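PtLCIB4 H88A mutant (PDB 5B5Z) is an engineered variant of a zinc-binding diatom LCIB homologue, a family whose members probably interconvert carbon dioxide and bicarbonate as beta-carbonic anhydrases. Local coordinates at residues 25-30 and 255-260; 32-37 and 69-74; 148-153 and 197-202. One frame throughout, in Å; residues are numbered along the deposited sequence.

Overall arrangement
Contacts 1 and 2 adjoin, with centres about 14 Å apart, because strand 29-30 runs directly into helix 31-43. Leu-34 joins them: its CD1 lies 3.6 Å from Val-258 CG2 and its CD2 3.7 Å from Phe-256 CB, so helix 31-43, one member of the pair in contact 2, packs on strand 255-264. Contact 3 stands apart, its centre about 25 Å from that of contact 1 and 35 Å from that of contact 2, across the centre of the chain from the latter. The zinc ion is held by Cys-59, His-115 and Cys-139. The side chain of Phe-256 comes within about 12 Å of it, while helix 140-154 of contact 3 starts next to Cys-139.

Contact 1: 25-30 and 255-260; sequences FPDALT and FFVVRR
Leu-29 and Phe-256 form the hydrogen-bonded pair of a short antiparallel bridge that adds strand 29-30 to strand 255-264 of the mixed sheet. Two backbone bonds establish it: Leu-29 N to Phe-256 O, 2.9 Å with an N-H...O angle of 177°, and Phe-256 N to Leu-29 O, 2.8 Å and more bent at 153°. Phe-255 and Val-257 bond instead to Ile-246 and Ile-244 of strand 238-247, which places that strand on the opposite edge. In the adjoining non-hydrogen-bonded pair, the methyl of Thr-30 meets the Phe-255 ring, CG2 to CE2 3.6 Å.

Val-257 divides its branches. With CG2 beside its own backbone N, this methyl reaches Phe-25 at CB (3.7 Å), the two side chains crossing at about a right angle, whereas CG1 faces Asp-27 OD1. Beyond the last direct bond, water continues the pairing. One molecule links Asp-27 O with Val-258 N, and two others each donate both to Asp-27 OD2, at 2.6 Å, and to Val-258 O. One of these also accepts from Arg-259 NH1, so the arginine, 5.0 Å from OD2 at NH1, acts on the carboxylate through solvent and probably at reduced strength. The arrangement is that of a short edge strand paired antiparallel with 255-264 and running into helix 31-43, whose start is held by a capping box: Glu-33 OE1 accepts from Thr-30 N and the Thr-30 side chain caps the helix start.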
loop_
_atom_site.group_PDB
_atom_site.type_symbol
_atom_site.label_atom_id
_atom_site.label_comp_id
_atom_site.label_asym_id
_atom_site.label_seq_id
_atom_site.Cartn_x
_atom_site.Cartn_y
_atom_site.Cartn_z
ATOM N N PHE A 25 -22.392 13.708 -7.506
ATOM C CA PHE A 25 -21.811 14.018 -6.199
ATOM C C PHE A 25 -21.711 15.533 -5.997
ATOM O O PHE A 25 -20.655 16.117 -6.177
ATOM C CB PHE A 25 -20.422 13.357 -6.070
ATOM C CG PHE A 25 -20.443 11.869 -6.312
ATOM C CD1 PHE A 25 -20.927 11.013 -5.339
ATOM C CD2 PHE A 25 -20.015 11.337 -7.518
ATOM C CE1 PHE A 25 -20.984 9.655 -5.556
ATOM C CE2 PHE A 25 -20.064 9.968 -7.746
ATOM C CZ PHE A 25 -20.545 9.127 -6.754
ATOM N N PRO A 26 -22.835 16.182 -5.646
ATOM C CA PRO A 26 -22.911 17.645 -5.575
ATOM C C PRO A 26 -21.927 18.235 -4.591
ATOM O O PRO A 26 -21.517 19.385 -4.761
ATOM C CB PRO A 26 -24.335 17.908 -5.080
ATOM C CG PRO A 26 -25.063 16.701 -5.355
ATOM C CD PRO A 26 -24.143 15.547 -5.436
ATOM N N ASP A 27 -21.575 17.455 -3.571
ATOM C CA ASP A 27 -20.754 17.957 -2.475
ATOM C C ASP A 27 -19.276 17.628 -2.654
ATOM O O ASP A 27 -18.494 17.870 -1.745
ATOM C CB ASP A 27 -21.259 17.405 -1.131
ATOM C CG ASP A 27 -21.371 15.880 -1.103
ATOM O OD1 ASP A 27 -21.508 15.244 -2.171
ATOM O OD2 ASP A 27 -21.388 15.310 0.012
ATOM N N ALA A 28 -18.895 17.099 -3.815
ATOM C CA ALA A 28 -17.487 16.734 -4.045
ATOM C C ALA A 28 -16.540 17.923 -3.880
ATOM O O ALA A 28 -16.852 19.036 -4.295
ATOM C CB ALA A 28 -17.319 16.129 -5.416
ATOM N N LEU A 29 -15.383 17.674 -3.256
ATOM C CA LEU A 29 -14.335 18.679 -3.096
ATOM C C LEU A 29 -13.128 18.353 -3.974
ATOM O O LEU A 29 -12.835 17.188 -4.187
ATOM C CB LEU A 29 -13.874 18.748 -1.638
ATOM C CG LEU A 29 -14.933 19.062 -0.583
ATOM C CD1 LEU A 29 -14.337 18.984 0.823
ATOM C CD2 LEU A 29 -15.531 20.437 -0.846
ATOM N N THR A 30 -12.407 19.358 -4.462
ATOM C CA THR A 30 -11.114 19.068 -5.077
ATOM C C THR A 30 -10.148 18.570 -4.000
ATOM O O THR A 30 -10.338 18.850 -2.817
ATOM C CB THR A 30 -10.489 20.290 -5.747
ATOM O OG1 THR A 30 -10.187 21.265 -4.740
ATOM C CG2 THR A 30 -11.439 20.901 -6.772
ATOM N N PHE A 255 -11.120 14.625 -7.275
ATOM C CA PHE A 255 -12.113 15.045 -6.303
ATOM C C PHE A 255 -12.282 13.994 -5.214
ATOM O O PHE A 255 -11.854 12.842 -5.358
ATOM C CB PHE A 255 -13.470 15.316 -6.975
ATOM C CG PHE A 255 -13.494 16.574 -7.802
ATOM C CD1 PHE A 255 -12.866 16.616 -9.038
ATOM C CD2 PHE A 255 -14.124 17.715 -7.328
ATOM C CE1 PHE A 255 -12.874 17.789 -9.804
ATOM C CE2 PHE A 255 -14.143 18.888 -8.085
ATOM C CZ PHE A 255 -13.511 18.920 -9.320
ATOM N N PHE A 256 -12.910 14.409 -4.127
ATOM C CA PHE A 256 -13.234 13.506 -3.039
ATOM C C PHE A 256 -14.596 13.866 -2.477
ATOM O O PHE A 256 -14.900 15.040 -2.264
ATOM C CB PHE A 256 -12.146 13.579 -1.944
ATOM C CG PHE A 256 -12.191 12.436 -0.945
ATOM C CD1 PHE A 256 -12.957 12.524 0.222
ATOM C CD2 PHE A 256 -11.445 11.275 -1.169
ATOM C CE1 PHE A 256 -12.988 11.472 1.145
ATOM C CE2 PHE A 256 -11.460 10.227 -0.244
ATOM C CZ PHE A 256 -12.237 10.321 0.908
ATOM N N VAL A 257 -15.416 12.843 -2.263
ATOM C CA VAL A 257 -16.714 12.994 -1.635
ATOM C C VAL A 257 -16.627 12.562 -0.185
ATOM O O VAL A 257 -16.522 11.376 0.089
ATOM C CB VAL A 257 -17.773 12.129 -2.348
ATOM C CG1 VAL A 257 -19.195 12.427 -1.805
ATOM C CG2 VAL A 257 -17.679 12.315 -3.853
ATOM N N VAL A 258 -16.678 13.508 0.744
ATOM C CA VAL A 258 -16.602 13.177 2.165
ATOM C C VAL A 258 -17.904 12.598 2.697
ATOM O O VAL A 258 -18.950 13.247 2.643
ATOM C CB VAL A 258 -16.250 14.405 3.022
ATOM C CG1 VAL A 258 -16.133 14.007 4.474
ATOM C CG2 VAL A 258 -14.959 15.003 2.554
ATOM N N ARG A 259 -17.832 11.384 3.225
ATOM C CA ARG A 259 -18.990 10.735 3.814
ATOM C C ARG A 259 -18.882 10.650 5.345
ATOM O O ARG A 259 -19.890 10.606 6.053
ATOM C CB ARG A 259 -19.146 9.341 3.210
ATOM C CG ARG A 259 -19.612 9.322 1.778
ATOM C CD ARG A 259 -21.098 9.649 1.699
ATOM N NE ARG A 259 -21.775 8.774 0.747
ATOM C CZ ARG A 259 -22.147 9.159 -0.468
ATOM N NH1 ARG A 259 -21.905 10.395 -0.869
ATOM N NH2 ARG A 259 -22.745 8.306 -1.276
ATOM N N ARG A 260 -17.644 10.635 5.847
ATOM C CA ARG A 260 -17.347 10.558 7.274
ATOM C C ARG A 260 -16.191 11.501 7.589
ATOM O O ARG A 260 -15.177 11.512 6.881
ATOM C CB ARG A 260 -16.970 9.132 7.702
HETATM O O HOH W 1 -17.462 16.286 0.272
HETATM O O HOH W 2 -19.759 15.909 2.010
HETATM O O HOH W 3 -22.479 12.674 -2.546
HETATM O O HOH W 4 -21.481 12.913 1.062
#

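Contact 2: 32-37 and 69-74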
loop_
_atom_site.group_PDB
_atom_site.type_symbol
_atom_site.label_atom_id
_atom_site.label_comp_id
_atom_site.label_asym_id
_atom_site.label_seq_id
_atom_site.Cartn_x
_atom_site.Cartn_y
_atom_site.Cartn_z
ATOM N N ALA A 32 -7.340 19.715 -3.247
ATOM C CA ALA A 32 -6.824 20.876 -2.537
ATOM C C ALA A 32 -7.831 21.394 -1.509
ATOM O O ALA A 32 -7.471 21.696 -0.368
ATOM C CB ALA A 32 -6.444 21.979 -3.533
ATOM N N GLU A 33 -9.098 21.483 -1.906
ATOM C CA GLU A 33 -10.149 21.890 -0.982
ATOM C C GLU A 33 -10.266 20.938 0.197
ATOM O O GLU A 33 -10.469 21.357 1.327
ATOM C CB GLU A 33 -11.499 21.980 -1.711
ATOM C CG GLU A 33 -11.596 23.181 -2.657
ATOM C CD GLU A 33 -12.761 23.087 -3.646
ATOM O OE1 GLU A 33 -13.442 22.035 -3.703
ATOM O OE2 GLU A 33 -12.994 24.076 -4.379
ATOM N N LEU A 34 -10.172 19.645 -0.082
ATOM C CA LEU A 34 -10.260 18.639 0.971
ATOM C C LEU A 34 -9.140 18.789 2.008
ATOM O O LEU A 34 -9.380 18.815 3.214
ATOM C CB LEU A 34 -10.215 17.239 0.358
ATOM C CG LEU A 34 -10.157 16.092 1.374
ATOM C CD1 LEU A 34 -11.496 15.947 2.084
ATOM C CD2 LEU A 34 -9.758 14.794 0.673
ATOM N N VAL A 35 -7.906 18.839 1.533
ATOM C CA VAL A 35 -6.777 18.906 2.444
ATOM C C VAL A 35 -6.814 20.204 3.253
ATOM O O VAL A 35 -6.569 20.196 4.460
ATOM C CB VAL A 35 -5.463 18.769 1.687
ATOM C CG1 VAL A 35 -4.267 18.996 2.629
ATOM C CG2 VAL A 35 -5.386 17.373 1.070
ATOM N N ALA A 36 -7.166 21.305 2.596
ATOM C CA ALA A 36 -7.292 22.586 3.287
ATOM C C ALA A 36 -8.347 22.521 4.385
ATOM O O ALA A 36 -8.106 22.928 5.525
ATOM C CB ALA A 36 -7.620 23.688 2.295
ATOM N N MET A 37 -9.510 21.972 4.047
ATOM C CA MET A 37 -10.610 21.876 4.993
ATOM C C MET A 37 -10.280 20.967 6.178
ATOM O O MET A 37 -10.518 21.322 7.331
ATOM C CB MET A 37 -11.871 21.370 4.286
ATOM C CG MET A 37 -13.040 21.274 5.217
ATOM S SD MET A 37 -14.369 20.205 4.625
ATOM C CE MET A 37 -13.640 18.562 4.804
ATOM N N GLN A 69 -0.266 11.809 -1.592
ATOM C CA GLN A 69 0.767 12.833 -1.711
ATOM C C GLN A 69 0.283 14.171 -1.162
ATOM O O GLN A 69 1.027 14.865 -0.472
ATOM C CB GLN A 69 1.212 12.984 -3.161
ATOM C CG GLN A 69 2.029 11.805 -3.665
ATOM C CD GLN A 69 2.343 11.915 -5.144
ATOM O OE1 GLN A 69 2.007 12.911 -5.789
ATOM N NE2 GLN A 69 3.007 10.897 -5.687
ATOM N N ASP A 70 -0.966 14.522 -1.442
ATOM C CA ASP A 70 -1.486 15.816 -0.997
ATOM C C ASP A 70 -1.605 15.908 0.531
ATOM O O ASP A 70 -1.244 16.920 1.142
ATOM C CB ASP A 70 -2.835 16.092 -1.657
ATOM C CG ASP A 70 -2.714 16.341 -3.151
ATOM O OD1 ASP A 70 -1.599 16.645 -3.634
ATOM O OD2 ASP A 70 -3.745 16.233 -3.855
ATOM N N PHE A 71 -2.080 14.847 1.174
ATOM C CA PHE A 71 -2.084 14.827 2.635
ATOM C C PHE A 71 -0.674 14.669 3.205
ATOM O O PHE A 71 -0.383 15.148 4.294
ATOM C CB PHE A 71 -2.992 13.703 3.163
ATOM C CG PHE A 71 -4.430 14.115 3.313
ATOM C CD1 PHE A 71 -4.811 14.983 4.331
ATOM C CD2 PHE A 71 -5.402 13.639 2.453
ATOM C CE1 PHE A 71 -6.128 15.368 4.486
ATOM C CE2 PHE A 71 -6.723 14.030 2.609
ATOM C CZ PHE A 71 -7.083 14.901 3.622
ATOM N N GLY A 72 0.172 13.960 2.470
ATOM C CA GLY A 72 1.543 13.718 2.889
ATOM C C GLY A 72 2.345 15.003 2.947
ATOM O O GLY A 72 3.251 15.143 3.772
ATOM N N GLU A 73 2.002 15.954 2.090
ATOM C CA GLU A 73 2.653 17.270 2.167
ATOM C C GLU A 73 2.403 17.972 3.495
ATOM O O GLU A 73 3.236 18.773 3.945
ATOM C CB GLU A 73 2.196 18.166 1.018
ATOM C CG GLU A 73 2.669 17.695 -0.327
ATOM C CD GLU A 73 2.151 18.548 -1.473
ATOM O OE1 GLU A 73 1.260 19.407 -1.247
ATOM O OE2 GLU A 73 2.639 18.344 -2.608
ATOM N N VAL A 74 1.267 17.677 4.126
ATOM C CA VAL A 74 0.902 18.294 5.393
ATOM C C VAL A 74 1.386 17.464 6.582
ATOM O O VAL A 74 1.918 18.007 7.547
ATOM C CB VAL A 74 -0.641 18.511 5.495
ATOM C CG1 VAL A 74 -1.019 19.071 6.866
ATOM C CG2 VAL A 74 -1.129 19.442 4.382
#
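Val-35 carries this contact, meeting Phe-71, Val-74 and Asp-70 on the neighbouring helix. The segments 32-37 and 69-74 run in roughly the same direction, with a crossing angle of -31° and axes 10.0 Å apart at closest approach; Val-35 and Phe-71 form the nearest CA pair. From the Val-35 backbone, CB points toward 69-74 and divides the contact between two methyls. CG1 is anti to the backbone N (chi1 174°), a setting that lays it beside Val-74, whose CG2 is 3.6 Å away. CG2, the other branch, sits over the middle of the Phe-71 ring: it is 3.8 Å from the centroid and only 4° off the ring normal, a CH-pi contact with nearly ideal centring. The same CG2 also touches the methylene of Asp-70, 3.9 Å from CB.

Leu-34 approaches the same ring from a different side, its CD2 lying near the ring plane at the edge, 3.7 Å from Phe-71 CE2. One residue thus covers a face while its chain neighbour abuts the rim, which would restrict the ring's tilting. Of its side chain, Asp-70 brings CB to the interface; its carboxylate oxygen OD2 turns to ND2 of Asn-31, in the first turn of helix 31-43. Across 32-37 and 69-74 themselves the side-chain chemistry is therefore apolar, and cohesion here probably rests on burial of apolar surface and close van der Waals packing, the CH-pi contact included, with polar help supplied next door by the Asn-31 bond.

Contact 3: 148-153 and 197-202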
loop_
_atom_site.group_PDB
_atom_site.type_symbol
_atom_site.label_atom_id
_atom_site.label_comp_id
_atom_site.label_asym_id
_atom_site.label_seq_id
_atom_site.Cartn_x
_atom_site.Cartn_y
_atom_site.Cartn_z
ATOM N N ALA A 148 -18.820 -10.374 -10.911
ATOM C CA ALA A 148 -18.947 -11.705 -10.332
ATOM C C ALA A 148 -20.150 -11.856 -9.392
ATOM O O ALA A 148 -20.881 -12.854 -9.464
ATOM C CB ALA A 148 -17.666 -12.068 -9.604
ATOM N N VAL A 149 -20.382 -10.883 -8.513
ATOM C CA VAL A 149 -21.464 -11.054 -7.541
ATOM C C VAL A 149 -22.836 -10.781 -8.163
ATOM O O VAL A 149 -23.830 -11.365 -7.730
ATOM C CB VAL A 149 -21.300 -10.166 -6.271
ATOM C CG1 VAL A 149 -19.999 -10.488 -5.546
ATOM C CG2 VAL A 149 -21.410 -8.694 -6.603
ATOM N N THR A 150 -22.908 -9.921 -9.173
ATOM C CA THR A 150 -24.212 -9.653 -9.770
ATOM C C THR A 150 -24.587 -10.766 -10.732
ATOM O O THR A 150 -25.765 -11.090 -10.872
ATOM C CB THR A 150 -24.284 -8.293 -10.508
ATOM O OG1 THR A 150 -23.331 -8.239 -11.579
ATOM C CG2 THR A 150 -24.024 -7.153 -9.531
ATOM N N GLN A 151 -23.601 -11.360 -11.392
ATOM C CA GLN A 151 -23.904 -12.497 -12.260
ATOM C C GLN A 151 -24.398 -13.682 -11.437
ATOM O O GLN A 151 -25.363 -14.359 -11.816
ATOM C CB GLN A 151 -22.686 -12.877 -13.091
ATOM C CG GLN A 151 -22.442 -11.910 -14.224
ATOM C CD GLN A 151 -21.216 -12.252 -15.033
ATOM O OE1 GLN A 151 -20.545 -13.249 -14.771
ATOM N NE2 GLN A 151 -20.913 -11.421 -16.026
ATOM N N ALA A 152 -23.754 -13.918 -10.302
ATOM C CA ALA A 152 -24.175 -14.970 -9.387
ATOM C C ALA A 152 -25.563 -14.683 -8.819
ATOM O O ALA A 152 -26.380 -15.592 -8.656
ATOM C CB ALA A 152 -23.169 -15.127 -8.269
ATOM N N TYR A 153 -25.832 -13.416 -8.515
ATOM C CA TYR A 153 -27.139 -13.026 -8.007
ATOM C C TYR A 153 -28.215 -13.208 -9.074
ATOM O O TYR A 153 -29.280 -13.744 -8.788
ATOM C CB TYR A 153 -27.119 -11.571 -7.503
ATOM C CG TYR A 153 -28.495 -10.983 -7.258
ATOM C CD1 TYR A 153 -29.155 -11.186 -6.052
ATOM C CD2 TYR A 153 -29.125 -10.214 -8.226
ATOM C CE1 TYR A 153 -30.404 -10.650 -5.821
ATOM C CE2 TYR A 153 -30.380 -9.679 -8.008
ATOM C CZ TYR A 153 -31.013 -9.900 -6.806
ATOM O OH TYR A 153 -32.263 -9.359 -6.591
ATOM N N ALA A 197 -27.922 -7.183 -5.110
ATOM C CA ALA A 197 -29.220 -6.697 -5.588
ATOM C C ALA A 197 -29.136 -5.223 -5.982
ATOM O O ALA A 197 -29.572 -4.838 -7.068
ATOM C CB ALA A 197 -30.296 -6.906 -4.524
ATOM N N THR A 198 -28.549 -4.411 -5.103
ATOM C CA THR A 198 -28.391 -2.980 -5.357
ATOM C C THR A 198 -27.670 -2.726 -6.673
ATOM O O THR A 198 -28.074 -1.881 -7.475
ATOM C CB THR A 198 -27.602 -2.289 -4.227
ATOM O OG1 THR A 198 -28.272 -2.490 -2.977
ATOM C CG2 THR A 198 -27.453 -0.796 -4.509
ATOM N N LEU A 199 -26.588 -3.465 -6.885
ATOM C CA LEU A 199 -25.767 -3.286 -8.069
ATOM C C LEU A 199 -26.467 -3.744 -9.344
ATOM O O LEU A 199 -26.349 -3.109 -10.391
ATOM C CB LEU A 199 -24.449 -4.035 -7.900
ATOM C CG LEU A 199 -23.543 -3.521 -6.785
ATOM C CD1 LEU A 199 -22.352 -4.455 -6.636
ATOM C CD2 LEU A 199 -23.096 -2.081 -7.041
ATOM N N SER A 200 -27.206 -4.843 -9.258
ATOM C CA SER A 200 -27.897 -5.339 -10.437
ATOM C C SER A 200 -29.075 -4.430 -10.815
ATOM O O SER A 200 -29.392 -4.300 -11.992
ATOM C CB SER A 200 -28.363 -6.776 -10.227
ATOM O OG SER A 200 -28.963 -6.934 -8.959
ATOM N N GLU A 201 -29.678 -3.769 -9.828
ATOM C CA GLU A 201 -30.828 -2.893 -10.077
ATOM C C GLU A 201 -30.427 -1.469 -10.472
ATOM O O GLU A 201 -31.257 -0.682 -10.925
ATOM C CB GLU A 201 -31.724 -2.845 -8.839
ATOM C CG GLU A 201 -32.428 -4.168 -8.559
ATOM C CD GLU A 201 -33.066 -4.214 -7.188
ATOM O OE1 GLU A 201 -33.079 -3.166 -6.504
ATOM O OE2 GLU A 201 -33.539 -5.298 -6.785
ATOM N N ALA A 202 -29.149 -1.144 -10.314
ATOM C CA ALA A 202 -28.680 0.225 -10.513
ATOM C C ALA A 202 -28.880 0.745 -11.930
ATOM O O ALA A 202 -28.659 0.028 -12.900
ATOM C CB ALA A 202 -27.209 0.321 -10.134
#
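Helix segments 148-153 and 197-201 cross at right angles (-90°), their axes approaching to 9.0 Å, and Thr-150 and Ser-200 lie at the crossing with their CA atoms 5.7 Å apart. Ser-200 is small, and Thr-150 fits by turning its methyl to Leu-199: CG2 packs 3.5 Å from Leu-199 CB and reaches the backbone N of Ser-200 as well, while OG1 sits between the backbone N and the carbonyl carbon (chi1 60°) and is taken up within its own helix by Ala-146 O. On the buried flank Val-149 makes a looser contact with Leu-199, whose side chain also touches Leu-192 of helix 183-192 and Val-205 and Ser-212 of helix 205-228.

This is orthogonal helix packing. It joins helix 140-154, which begins directly after the zinc ligand Cys-139, to the short helix 196-201 that precedes the long helix 205-228.

On the more exposed flank Tyr-153 extends across the start of the second segment, CG anti to its backbone N (chi1 167°). Ala-197 CA lies over one ring face, 4.0 Å from the centroid and 18° off the normal, displaced toward the rim; this is a CH-pi contact. Ala-197 CB continues along the ring toward the phenol end, 3.8 Å from Tyr-153 OH. Ser-200 OG approaches the ring obliquely, 3.2 Å from Tyr-153 CE2, but its hydrogen bonding is directed to its own helix, where Ala-196 O accepts from it and Ala-197 O is also within range.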